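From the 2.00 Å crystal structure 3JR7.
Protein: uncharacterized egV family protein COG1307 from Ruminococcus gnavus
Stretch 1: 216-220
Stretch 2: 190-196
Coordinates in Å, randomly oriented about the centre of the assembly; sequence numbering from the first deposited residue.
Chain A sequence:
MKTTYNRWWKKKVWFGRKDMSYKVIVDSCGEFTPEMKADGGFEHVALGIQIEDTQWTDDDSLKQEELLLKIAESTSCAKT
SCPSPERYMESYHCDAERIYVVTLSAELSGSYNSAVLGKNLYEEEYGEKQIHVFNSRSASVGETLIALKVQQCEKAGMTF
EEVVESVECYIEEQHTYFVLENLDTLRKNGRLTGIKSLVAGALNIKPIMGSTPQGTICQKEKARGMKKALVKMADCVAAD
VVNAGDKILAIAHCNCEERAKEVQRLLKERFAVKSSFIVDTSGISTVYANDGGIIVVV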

# COMPACT_ATOMS: atom_id res chain seq x y z
N THR A 216 1.08 6.16 10.91
CA THR A 216 0.38 7.40 10.64
C THR A 216 1.17 8.17 9.55
O THR A 216 2.28 7.78 9.18
CB THR A 216 0.19 8.31 11.90
OG1 THR A 216 1.46 8.62 12.45
CG2 THR A 216 -0.73 7.63 12.98
N ILE A 217 0.60 9.27 9.07
CA ILE A 217 1.25 10.10 8.08
C ILE A 217 1.87 11.32 8.75
O ILE A 217 1.25 11.94 9.61
CB ILE A 217 0.24 10.54 7.00
CG1 ILE A 217 -0.33 9.28 6.29
CG2 ILE A 217 0.90 11.53 5.98
CD1 ILE A 217 -1.51 9.50 5.37
N CYS A 218 3.07 11.69 8.34
CA CYS A 218 3.68 12.96 8.80
C CYS A 218 4.27 13.72 7.59
O CYS A 218 4.42 13.18 6.49
CB CYS A 218 4.77 12.71 9.83
SG CYS A 218 6.24 11.75 9.20
N GLN A 219 4.59 14.98 7.81
CA GLN A 219 5.34 15.75 6.84
C GLN A 219 6.85 15.66 7.13
O GLN A 219 7.30 15.90 8.24
CB GLN A 219 4.85 17.18 6.86
CG GLN A 219 5.52 18.01 5.79
CD GLN A 219 4.87 19.33 5.58
OE1 GLN A 219 5.55 20.29 5.31
NE2 GLN A 219 3.58 19.38 5.68
N LYS A 220 7.61 15.26 6.13
CA LYS A 220 9.05 15.12 6.22
C LYS A 220 9.79 16.34 5.72
O LYS A 220 10.90 16.59 6.14
CB LYS A 220 9.49 13.95 5.35
CG LYS A 220 8.76 12.63 5.63
CD LYS A 220 9.11 12.11 6.98
CE LYS A 220 10.43 11.36 6.99
NZ LYS A 220 10.82 10.96 8.40
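Stretch 2 (190-196) GRLTGIK

How does the backbone of stretch 2 lie on stretch 1? Residues 217-220 form a strand, whereas residues 190-196 are an irregular segment that settles against it without extending a sheet. The CA atoms of Ile-217 and Leu-192 are 6.3 Å apart, and those of Cys-218 and Ile-195 are 6.5 Å apart, so both segments advance in the same sense over this short register. Stretch 2 bends on the way: at Gly-194, phi/psi of 92/-55 would jam a CB against the carbonyl oxygen of Thr-193, which calls for glycine. Near this bend the N of Ile-195 makes weak hydrogen bonds to the O of Leu-192 and the O of Thr-193, each 3.2 Å long.

Which side chains pack together? Ile-217 and Ile-195 each point their CA-to-CB bonds toward the opposing stretch, and they lose the most surface to the contact. CG2 of Ile-217 lies 3.8 Å from CD2 of Leu-192 and 3.9 Å from CD1 of Ile-195, so one methyl group meets both neighbours. The CA-to-CB bond of Leu-192 points sideways, but the end of its side chain comes nearer.

Where do side chains meet backbone? CD1 of Ile-195 approaches the O of Ile-217 at 3.3 Å and the CA of Cys-218 at 3.8 Å, lying along the strand's backbone. In return, CD1 of Ile-217 comes within 3.5 Å of the O of Arg-191. The CA-to-CB bond of Cys-218 points away from stretch 2.

What links the polar backbone groups? No direct hydrogen bond crosses the contact; two waters do the bridging. Water 1 donates to the O of Arg-191 and accepts from the N of Ile-217, both at 2.9 Å. Water 2 donates to the O of Thr-193 and the O of Ile-217, both at 2.8 Å, joining two acceptors that could not bond directly.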

# COMPACT_ATOMS: atom_id res chain seq x y z
N GLY A 190 -9.88 12.60 6.97
CA GLY A 190 -9.39 12.50 8.36
C GLY A 190 -8.12 11.67 8.51
O GLY A 190 -7.81 11.17 9.60
N ARG A 191 -7.36 11.53 7.42
CA ARG A 191 -6.10 10.76 7.42
C ARG A 191 -4.83 11.60 7.64
O ARG A 191 -3.74 11.07 7.62
CB ARG A 191 -5.98 9.99 6.10
CG ARG A 191 -6.65 8.63 6.14
CD ARG A 191 -8.14 8.65 6.34
NE ARG A 191 -8.66 7.30 6.44
CZ ARG A 191 -9.94 6.97 6.38
NH1 ARG A 191 -10.89 7.89 6.15
NH2 ARG A 191 -10.29 5.70 6.52
N LEU A 192 -4.98 12.90 7.86
CA LEU A 192 -3.82 13.78 7.99
C LEU A 192 -3.87 14.51 9.34
O LEU A 192 -3.35 15.61 9.49
CB LEU A 192 -3.78 14.80 6.84
CG LEU A 192 -3.56 14.30 5.42
CD1 LEU A 192 -3.28 15.51 4.50
CD2 LEU A 192 -2.36 13.32 5.40
N THR A 193 -4.51 13.90 10.32
CA THR A 193 -4.80 14.65 11.53
C THR A 193 -3.51 14.96 12.30
O THR A 193 -2.52 14.24 12.25
CB THR A 193 -5.85 13.98 12.41
OG1 THR A 193 -5.40 12.69 12.80
CG2 THR A 193 -7.16 13.86 11.66
N GLY A 194 -3.51 16.09 12.98
CA GLY A 194 -2.31 16.57 13.61
C GLY A 194 -1.55 17.49 12.69
O GLY A 194 -1.29 18.64 13.06
N ILE A 195 -1.22 17.01 11.48
CA ILE A 195 -0.35 17.73 10.53
C ILE A 195 -0.97 19.07 10.19
O ILE A 195 -2.06 19.12 9.63
CB ILE A 195 -0.17 16.99 9.18
CG1 ILE A 195 0.37 15.57 9.37
CG2 ILE A 195 0.79 17.78 8.29
CD1 ILE A 195 0.46 14.80 8.07
N LYS A 196 -0.26 20.15 10.48
CA LYS A 196 -0.81 21.47 10.21
C LYS A 196 -0.68 21.86 8.75
O LYS A 196 0.03 21.22 7.97
CB LYS A 196 -0.20 22.50 11.16
CG LYS A 196 -0.98 22.54 12.49
CD LYS A 196 -0.08 22.33 13.70
CE LYS A 196 -0.90 21.98 14.93
NZ LYS A 196 -0.03 21.91 16.13
O HOH W 1 -2.16 9.81 9.68
O HOH W 2 -1.38 12.34 10.56